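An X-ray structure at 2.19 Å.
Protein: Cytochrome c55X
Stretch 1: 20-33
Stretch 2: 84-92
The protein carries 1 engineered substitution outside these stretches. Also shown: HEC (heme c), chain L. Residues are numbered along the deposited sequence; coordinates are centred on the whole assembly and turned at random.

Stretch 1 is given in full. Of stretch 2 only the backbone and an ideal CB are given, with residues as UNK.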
ATOM      1  N   LEU A  20       3.431  -7.992  -1.593  1.00 19.11           N
ATOM      2  CA  LEU A  20       3.201  -7.329  -0.314  1.00 20.60           C
ATOM      3  C   LEU A  20       2.189  -6.200  -0.455  1.00 21.91           C
ATOM      4  O   LEU A  20       1.280  -6.058   0.373  1.00 16.98           O
ATOM      5  CB  LEU A  20       4.523  -6.788   0.236  1.00 22.51           C
ATOM      6  CG  LEU A  20       4.445  -6.066   1.582  1.00 24.57           C
ATOM      7  CD1 LEU A  20       4.015  -7.017   2.683  1.00 28.73           C
ATOM      8  CD2 LEU A  20       5.784  -5.427   1.921  1.00 28.38           C
ATOM      9  N   LEU A  21       2.327  -5.391  -1.501  1.00 26.41           N
ATOM     10  CA  LEU A  21       1.538  -4.172  -1.597  1.00 21.96           C
ATOM     11  C   LEU A  21       0.110  -4.447  -2.054  1.00 17.19           C
ATOM     12  O   LEU A  21      -0.825  -3.798  -1.573  1.00 20.90           O
ATOM     13  CB  LEU A  21       2.232  -3.187  -2.537  1.00 24.28           C
ATOM     14  CG  LEU A  21       3.602  -2.746  -2.016  1.00 24.68           C
ATOM     15  CD1 LEU A  21       4.354  -1.916  -3.037  1.00 30.55           C
ATOM     16  CD2 LEU A  21       3.442  -1.970  -0.715  1.00 24.93           C
ATOM     17  N   GLN A  22      -0.089  -5.402  -2.962  1.00 20.78           N
ATOM     18  CA  GLN A  22      -1.407  -5.594  -3.558  1.00 27.91           C
ATOM     19  C   GLN A  22      -2.160  -6.807  -3.028  1.00 20.12           C
ATOM     20  O   GLN A  22      -3.394  -6.801  -3.049  1.00 19.93           O
ATOM     21  CB  GLN A  22      -1.290  -5.689  -5.083  1.00 38.52           C
ATOM     22  CG  GLN A  22      -0.969  -4.343  -5.732  1.00 45.36           C
ATOM     23  CD  GLN A  22      -1.296  -4.292  -7.211  1.00 47.35           C
ATOM     24  OE1 GLN A  22      -2.099  -5.080  -7.714  1.00 47.71           O
ATOM     25  NE2 GLN A  22      -0.675  -3.354  -7.917  1.00 46.57           N
ATOM     26  N   ASP A  23      -1.474  -7.840  -2.540  1.00 19.58           N
ATOM     27  CA  ASP A  23      -2.153  -8.987  -1.941  1.00 18.39           C
ATOM     28  C   ASP A  23      -2.163  -8.906  -0.417  1.00 20.59           C
ATOM     29  O   ASP A  23      -3.230  -8.928   0.203  1.00 25.38           O
ATOM     30  CB  ASP A  23      -1.504 -10.300  -2.397  1.00 18.72           C
ATOM     31  CG  ASP A  23      -2.364 -11.511  -2.082  1.00 18.91           C
ATOM     32  OD1 ASP A  23      -2.924 -11.571  -0.966  1.00 18.56           O
ATOM     33  OD2 ASP A  23      -2.489 -12.393  -2.956  1.00 19.03           O
ATOM     34  N   CYS A  24      -0.983  -8.815   0.200  1.00 20.63           N
ATOM     35  CA  CYS A  24      -0.918  -8.727   1.655  1.00 18.43           C
ATOM     36  C   CYS A  24      -1.567  -7.444   2.157  1.00 18.12           C
ATOM     37  O   CYS A  24      -2.197  -7.431   3.220  1.00 23.20           O
ATOM     38  CB  CYS A  24       0.537  -8.801   2.120  1.00 20.48           C
ATOM     39  SG  CYS A  24       1.511 -10.107   1.339  1.00 22.42           S
ATOM     40  N   GLY A  25      -1.433  -6.354   1.396  1.00 18.42           N
ATOM     41  CA  GLY A  25      -1.915  -5.060   1.842  1.00 19.28           C
ATOM     42  C   GLY A  25      -3.420  -4.960   1.983  1.00 23.47           C
ATOM     43  O   GLY A  25      -3.905  -4.074   2.695  1.00 24.07           O
ATOM     44  N   SER A  26      -4.172  -5.836   1.317  1.00 23.05           N
ATOM     45  CA  SER A  26      -5.625  -5.807   1.450  1.00 26.02           C
ATOM     46  C   SER A  26      -6.038  -6.055   2.897  1.00 29.89           C
ATOM     47  O   SER A  26      -6.651  -5.197   3.543  1.00 32.96           O
ATOM     48  CB  SER A  26      -6.260  -6.842   0.522  1.00 29.14           C
ATOM     49  OG  SER A  26      -5.939  -8.160   0.931  1.00 33.70           O
ATOM     50  N   CYS A  27      -5.700  -7.232   3.426  1.00 27.54           N
ATOM     51  CA  CYS A  27      -6.064  -7.557   4.799  1.00 24.26           C
ATOM     52  C   CYS A  27      -5.311  -6.687   5.797  1.00 21.93           C
ATOM     53  O   CYS A  27      -5.883  -6.249   6.802  1.00 20.56           O
ATOM     54  CB  CYS A  27      -5.785  -9.032   5.080  1.00 23.61           C
ATOM     55  SG  CYS A  27      -6.843 -10.199   4.194  1.00 23.50           S
ATOM     56  N   HIS A  28      -4.029  -6.433   5.545  1.00 26.26           N
ATOM     57  CA  HIS A  28      -3.179  -5.707   6.479  1.00 26.42           C
ATOM     58  C   HIS A  28      -3.229  -4.197   6.274  1.00 20.40           C
ATOM     59  O   HIS A  28      -2.400  -3.479   6.841  1.00 21.40           O
ATOM     60  CB  HIS A  28      -1.738  -6.215   6.375  1.00 25.91           C
ATOM     61  CG  HIS A  28      -1.541  -7.589   6.939  1.00 28.71           C
ATOM     62  ND1 HIS A  28      -1.375  -7.823   8.288  1.00 29.34           N
ATOM     63  CD2 HIS A  28      -1.485  -8.802   6.338  1.00 29.59           C
ATOM     64  CE1 HIS A  28      -1.224  -9.120   8.493  1.00 28.96           C
ATOM     65  NE2 HIS A  28      -1.287  -9.737   7.327  1.00 28.66           N
ATOM     66  N   GLY A  29      -4.173  -3.705   5.478  1.00 19.09           N
ATOM     67  CA  GLY A  29      -4.486  -2.291   5.453  1.00 23.34           C
ATOM     68  C   GLY A  29      -3.410  -1.379   4.903  1.00 29.20           C
ATOM     69  O   GLY A  29      -2.917  -0.501   5.616  1.00 32.98           O
ATOM     70  N   LEU A  30      -3.044  -1.560   3.637  1.00 29.84           N
ATOM     71  CA  LEU A  30      -2.133  -0.623   2.994  1.00 24.64           C
ATOM     72  C   LEU A  30      -2.797   0.744   2.871  1.00 27.21           C
ATOM     73  O   LEU A  30      -3.967   0.855   2.494  1.00 30.67           O
ATOM     74  CB  LEU A  30      -1.719  -1.134   1.615  1.00 18.71           C
ATOM     75  CG  LEU A  30      -0.687  -0.278   0.876  1.00 15.81           C
ATOM     76  CD1 LEU A  30       0.655  -0.272   1.596  1.00 17.61           C
ATOM     77  CD2 LEU A  30      -0.520  -0.766  -0.552  1.00 14.13           C
ATOM     78  N   ARG A  31      -2.040   1.787   3.203  1.00 21.79           N
ATOM     79  CA  ARG A  31      -2.526   3.157   3.163  1.00 19.27           C
ATOM     80  C   ARG A  31      -1.407   4.058   2.666  1.00 19.89           C
ATOM     81  O   ARG A  31      -0.224   3.734   2.791  1.00 24.33           O
ATOM     82  CB  ARG A  31      -2.995   3.644   4.542  1.00 17.47           C
ATOM     83  CG  ARG A  31      -4.156   2.871   5.136  1.00 18.11           C
ATOM     84  CD  ARG A  31      -5.463   3.168   4.414  1.00 23.85           C
ATOM     85  NE  ARG A  31      -6.148   1.935   4.033  1.00 29.37           N
ATOM     86  CZ  ARG A  31      -7.055   1.309   4.777  1.00 24.77           C
ATOM     87  NH1 ARG A  31      -7.415   1.793   5.957  1.00 22.56           N
ATOM     88  NH2 ARG A  31      -7.610   0.191   4.332  1.00 28.83           N
ATOM     89  N   LEU A  32      -1.790   5.201   2.101  1.00 22.53           N
ATOM     90  CA  LEU A  32      -0.819   6.220   1.699  1.00 24.42           C
ATOM     91  C   LEU A  32      -0.684   7.211   2.848  1.00 27.44           C
ATOM     92  O   LEU A  32      -1.440   8.178   2.960  1.00 26.76           O
ATOM     93  CB  LEU A  32      -1.237   6.906   0.407  1.00 24.05           C
ATOM     94  CG  LEU A  32      -0.761   6.218  -0.873  1.00 22.82           C
ATOM     95  CD1 LEU A  32      -1.525   4.926  -1.108  1.00 26.94           C
ATOM     96  CD2 LEU A  32      -0.895   7.154  -2.065  1.00 20.53           C
ATOM     97  N   THR A  33       0.294   6.961   3.713  1.00 30.31           N
ATOM     98  CA  THR A  33       0.548   7.813   4.864  1.00 27.38           C
ATOM     99  C   THR A  33       1.952   7.519   5.371  1.00 28.47           C
ATOM    100  O   THR A  33       2.552   6.497   5.031  1.00 29.90           O
ATOM    101  CB  THR A  33      -0.494   7.590   5.969  1.00 28.27           C
ATOM    102  OG1 THR A  33      -0.128   8.334   7.138  1.00 30.99           O
ATOM    103  CG2 THR A  33      -0.609   6.112   6.319  1.00 29.09           C
ATOM    104  N   UNK A  84     -10.441   5.105  -3.945  1.00 23.86           N
ATOM    105  CA  UNK A  84      -9.543   4.148  -3.310  1.00 24.09           C
ATOM    106  C   UNK A  84      -8.951   4.722  -2.030  1.00 25.37           C
ATOM    107  O   UNK A  84      -8.830   4.016  -1.022  1.00 26.52           O
ATOM    108  CB  UNK A  84      -8.425   3.744  -4.273  1.00 24.09           C
ATOM    109  N   UNK A  85      -8.560   5.998  -2.054  1.00 26.70           N
ATOM    110  CA  UNK A  85      -8.054   6.636  -0.845  1.00 24.12           C
ATOM    111  C   UNK A  85      -9.130   6.675   0.230  1.00 25.30           C
ATOM    112  O   UNK A  85      -8.877   6.359   1.399  1.00 26.33           O
ATOM    113  CB  UNK A  85      -7.558   8.051  -1.151  1.00 24.12           C
ATOM    114  N   UNK A  86     -10.347   7.058  -0.157  1.00 26.61           N
ATOM    115  CA  UNK A  86     -11.427   7.223   0.809  1.00 27.21           C
ATOM    116  C   UNK A  86     -11.841   5.876   1.385  1.00 33.14           C
ATOM    117  O   UNK A  86     -12.028   5.733   2.599  1.00 35.67           O
ATOM    118  CB  UNK A  86     -12.628   7.914   0.160  1.00 27.21           C
ATOM    119  N   UNK A  87     -12.000   4.873   0.526  1.00 32.37           N
ATOM    120  CA  UNK A  87     -12.545   3.584   0.927  1.00 30.48           C
ATOM    121  C   UNK A  87     -11.476   2.604   1.396  1.00 29.85           C
ATOM    122  O   UNK A  87     -11.780   1.423   1.590  1.00 31.42           O
ATOM    123  CB  UNK A  87     -13.325   2.970  -0.237  1.00 30.48           C
ATOM    124  N   UNK A  88     -10.246   3.067   1.598  1.00 32.01           N
ATOM    125  CA  UNK A  88      -9.187   2.188   2.070  1.00 24.94           C
ATOM    126  C   UNK A  88      -8.950   0.988   1.180  1.00 27.18           C
ATOM    127  O   UNK A  88      -8.792  -0.132   1.681  1.00 30.22           O
ATOM    128  CB  UNK A  88      -9.510   1.707   3.486  1.00 24.94           C
ATOM    129  N   UNK A  89      -8.907   1.198  -0.133  1.00 28.28           N
ATOM    130  CA  UNK A  89      -8.786   0.123  -1.111  1.00 26.24           C
ATOM    131  C   UNK A  89      -7.613   0.373  -2.050  1.00 28.54           C
ATOM    132  O   UNK A  89      -7.742   0.348  -3.276  1.00 31.32           O
ATOM    133  CB  UNK A  89     -10.082  -0.020  -1.911  1.00 26.24           C
ATOM    134  N   UNK A  90      -6.433   0.610  -1.480  1.00 27.67           N
ATOM    135  CA  UNK A  90      -5.242   0.736  -2.314  1.00 24.99           C
ATOM    136  C   UNK A  90      -4.781  -0.637  -2.785  1.00 25.58           C
ATOM    137  O   UNK A  90      -4.373  -0.804  -3.939  1.00 28.05           O
ATOM    138  CB  UNK A  90      -4.120   1.443  -1.551  1.00 24.99           C
ATOM    139  N   UNK A  91      -4.839  -1.633  -1.910  1.00 22.21           N
ATOM    140  CA  UNK A  91      -4.735  -3.009  -2.367  1.00 22.03           C
ATOM    141  C   UNK A  91      -6.094  -3.465  -2.897  1.00 27.13           C
ATOM    142  O   UNK A  91      -7.127  -3.141  -2.305  1.00 28.31           O
ATOM    143  CB  UNK A  91      -4.252  -3.924  -1.240  1.00 22.03           C
ATOM    144  N   UNK A  92      -6.133  -4.204  -4.017  1.00 27.23           N
ATOM    145  CA  UNK A  92      -7.444  -4.620  -4.528  1.00 25.46           C
ATOM    146  C   UNK A  92      -8.253  -5.395  -3.494  1.00 36.11           C
ATOM    147  O   UNK A  92      -9.463  -5.566  -3.641  1.00 42.72           O
ATOM    148  OXT UNK A  92      -7.712  -5.860  -2.490  1.00 39.87           O
ATOM    149  CB  UNK A  92      -7.268  -5.476  -5.784  1.00 25.46           C
TER
HETATM  150 FE   HEC L 101      -1.323 -11.746   7.399  1.00 24.65          FE
HETATM  151  CHA HEC L 101      -1.161 -12.134  10.806  1.00 20.88           C
HETATM  152  CHB HEC L 101       2.099 -11.335   7.317  1.00 23.78           C
HETATM  153  CHC HEC L 101      -1.388 -11.682   3.970  1.00 19.32           C
HETATM  154  CHD HEC L 101      -4.716 -11.509   7.482  1.00 26.13           C
HETATM  155  NA  HEC L 101       0.190 -11.779   8.796  1.00 25.02           N
HETATM  156  C1A HEC L 101       0.028 -11.870  10.166  1.00 24.37           C
HETATM  157  C2A HEC L 101       1.316 -11.635  10.792  1.00 23.51           C
HETATM  158  C3A HEC L 101       2.209 -11.416   9.821  1.00 22.58           C
HETATM  159  C4A HEC L 101       1.520 -11.501   8.553  1.00 24.42           C
HETATM  160  CMA HEC L 101       3.716 -11.120   9.989  1.00 19.60           C
HETATM  161  CAA HEC L 101       1.603 -11.643  12.311  1.00 23.15           C
HETATM  162  CBA HEC L 101       1.670 -10.211  12.830  1.00 26.70           C
HETATM  163  CGA HEC L 101       2.069 -10.196  14.282  1.00 30.07           C
HETATM  164  O1A HEC L 101       2.614 -11.217  14.775  1.00 36.00           O
HETATM  165  O2A HEC L 101       1.848  -9.154  14.951  1.00 33.42           O
HETATM  166  NB  HEC L 101       0.084 -11.523   5.930  1.00 17.31           N
HETATM  167  C1B HEC L 101       1.450 -11.419   6.108  1.00 17.22           C
HETATM  168  C2B HEC L 101       2.078 -11.419   4.805  1.00 16.36           C
HETATM  169  C3B HEC L 101       1.117 -11.519   3.882  1.00 20.56           C
HETATM  170  C4B HEC L 101      -0.154 -11.582   4.570  1.00 20.13           C
HETATM  171  CMB HEC L 101       3.595 -11.313   4.540  1.00 19.39           C
HETATM  172  CAB HEC L 101       1.296 -11.542   2.350  1.00 20.07           C
HETATM  173  CBB HEC L 101       2.296 -12.632   1.921  1.00 20.50           C
HETATM  174  NC  HEC L 101      -2.776 -11.557   5.987  1.00 18.18           N
HETATM  175  C1C HEC L 101      -2.596 -11.674   4.624  1.00 17.88           C
HETATM  176  C2C HEC L 101      -3.898 -11.701   3.994  1.00 20.74           C
HETATM  177  C3C HEC L 101      -4.817 -11.767   4.968  1.00 22.61           C
HETATM  178  C4C HEC L 101      -4.131 -11.601   6.237  1.00 21.70           C
HETATM  179  CMC HEC L 101      -4.126 -11.952   2.487  1.00 23.95           C
HETATM  180  CAC HEC L 101      -6.353 -11.836   4.793  1.00 20.93           C
HETATM  181  CBC HEC L 101      -6.766 -12.966   3.833  1.00 22.79           C
HETATM  182  ND  HEC L 101      -2.717 -11.797   8.914  1.00 24.50           N
HETATM  183  C1D HEC L 101      -4.090 -11.707   8.695  1.00 26.71           C
HETATM  184  C2D HEC L 101      -4.768 -11.860   9.963  1.00 24.47           C
HETATM  185  C3D HEC L 101      -3.662 -12.055  11.002  1.00 21.82           C
HETATM  186  C4D HEC L 101      -2.421 -12.003  10.261  1.00 21.79           C
HETATM  187  CMD HEC L 101      -6.287 -11.835  10.225  1.00 27.53           C
HETATM  188  CAD HEC L 101      -3.852 -12.269  12.517  1.00 29.92           C
HETATM  189  CBD HEC L 101      -4.004 -13.765  12.775  1.00 34.29           C
HETATM  190  CGD HEC L 101      -4.141 -14.018  14.252  1.00 36.64           C
HETATM  191  O1D HEC L 101      -4.956 -13.325  14.911  1.00 39.06           O
HETATM  192  O2D HEC L 101      -3.436 -14.924  14.767  1.00 39.29           O

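Position 84 lies in a helix, with phi/psi of -64/-42, and its ideal CB has nothing of stretch 1 within 5.5 Å. Almost any helix-compatible residue would suit. It is Arg84, whose NH1 forms salt bridges further along its own stretch.

Position 85 continues the helix, and its CA-to-CB bond points sideways. The ideal CB is too far out for contact, but a long apolar side chain could extend toward the isobutyl group of Leu32. Leucine, methionine or isoleucine would be reasonable. Leu85 (chi1 m, chi2 t) brings its CD2 to 4.3 Å from Leu32 CD2.

Positions 86 and 87 meet nothing in stretch 1, so its atoms leave the choice open. They are Ile86 and Glu87; Glu87 OE1 lies 3.0 Å from Arg84 NH1, in a salt bridge.

Position 88 is strongly restricted. Its phi/psi of 57/45 favours glycine, and an ideal CB would sit 2.6 Å from Arg31 NH2, a clash. Gly88 leaves that space free: its CA lies over one face of the Arg31 guanidinium, and its O accepts a weak hydrogen bond from Arg31 NH2 (2.9 Å, 121° at the hydrogen).

At position 89 CA-to-CB points away from stretch 1, and polar or charged residues would be tolerated. Glu89 places OE2 3.3 Å from Arg84 NH1, completing a second salt bridge.

Position 90 points toward stretch 1. Its ideal CB is 4.3 Å from Leu30 CD2 and 4.4 Å from Leu32 CD1, near both leucine side chains, so a medium-sized aliphatic such as valine, leucine or isoleucine is expected. Ile90 CG2 lies 3.6 Å from Leu30 CD2, and Ile90 CD1 lies 3.6 Å from both Leu32 CD1 and Leu30 O. The fit has chi2 at 124°, between wells.

Position 91 also points toward stretch 1, but directly at helix backbone. The ideal CB is 3.2 Å from Ser26 N and 3.5 Å from Gly25 C, both tight, with Leu21 O at 3.4 Å, which argues for alanine or glycine. Ala91 fits, its CB 3.5 Å from Gly25 C. An ideal CB on Gly25 would point toward stretch 2, 3.5 Å from Ala91 CB, but would clash with Leu21 O at 2.5 Å.

Position 92, with a sideways CB and phi of -56, ends the chain, as OXT shows. The ideal CB stays 4.9 Å from Gln22 O, so many residues could fit, and the phi also allows proline. Pro92 is deposited: its CD packs 3.3 Å from Gln22 O and 3.9 Å from Gln22 CB, while OXT lies 3.5 Å from Ser26 CB.

Stretch 2, residues 84-92: RLIEGEIAP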
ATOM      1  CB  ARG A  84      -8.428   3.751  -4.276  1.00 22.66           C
ATOM      2  CG  ARG A  84      -8.906   3.249  -5.630  1.00 25.01           C
ATOM      3  CD  ARG A  84      -9.576   1.888  -5.541  1.00 23.54           C
ATOM      4  NE  ARG A  84     -10.893   1.950  -4.914  1.00 18.18           N
ATOM      5  CZ  ARG A  84     -11.970   2.484  -5.482  1.00 22.36           C
ATOM      6  NH1 ARG A  84     -13.125   2.486  -4.831  1.00 28.94           N
ATOM      7  NH2 ARG A  84     -11.893   3.023  -6.691  1.00 22.00           N
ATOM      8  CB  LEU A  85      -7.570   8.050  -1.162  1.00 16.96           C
ATOM      9  CG  LEU A  85      -6.493   8.186  -2.236  1.00 16.95           C
ATOM     10  CD1 LEU A  85      -6.252   9.654  -2.563  1.00 15.86           C
ATOM     11  CD2 LEU A  85      -5.212   7.515  -1.783  1.00 21.03           C
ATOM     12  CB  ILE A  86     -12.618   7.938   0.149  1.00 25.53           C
ATOM     13  CG1 ILE A  86     -12.269   9.398  -0.137  1.00 24.58           C
ATOM     14  CG2 ILE A  86     -13.847   7.836   1.031  1.00 28.80           C
ATOM     15  CD1 ILE A  86     -13.180  10.047  -1.154  1.00 21.90           C
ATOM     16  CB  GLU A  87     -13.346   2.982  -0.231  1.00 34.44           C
ATOM     17  CG  GLU A  87     -14.654   3.714  -0.498  1.00 43.91           C
ATOM     18  CD  GLU A  87     -15.334   3.270  -1.778  1.00 53.86           C
ATOM     19  OE1 GLU A  87     -14.848   2.310  -2.414  1.00 55.18           O
ATOM     20  OE2 GLU A  87     -16.354   3.889  -2.148  1.00 56.45           O
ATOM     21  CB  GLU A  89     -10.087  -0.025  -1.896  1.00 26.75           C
ATOM     22  CG  GLU A  89     -11.071  -0.995  -1.280  1.00 35.15           C
ATOM     23  CD  GLU A  89     -12.475  -0.833  -1.831  1.00 40.01           C
ATOM     24  OE1 GLU A  89     -13.352  -1.639  -1.454  1.00 43.17           O
ATOM     25  OE2 GLU A  89     -12.701   0.098  -2.635  1.00 36.87           O
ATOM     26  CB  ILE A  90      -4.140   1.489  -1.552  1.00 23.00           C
ATOM     27  CG1 ILE A  90      -4.561   2.947  -1.371  1.00 26.78           C
ATOM     28  CG2 ILE A  90      -2.820   1.425  -2.299  1.00 20.32           C
ATOM     29  CD1 ILE A  90      -4.568   3.398   0.051  1.00 30.68           C
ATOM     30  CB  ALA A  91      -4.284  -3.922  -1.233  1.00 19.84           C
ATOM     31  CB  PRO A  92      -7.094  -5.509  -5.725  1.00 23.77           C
ATOM     32  CG  PRO A  92      -5.738  -5.068  -6.146  1.00 30.46           C
ATOM     33  CD  PRO A  92      -5.030  -4.644  -4.892  1.00 29.11           C
TER
HETATM   34  O   HOH W   1      -7.034  -2.101   2.383  1.00 35.34           O
HETATM   35  O   HOH W   2      -5.541  -0.854   0.896  1.00 24.30           O
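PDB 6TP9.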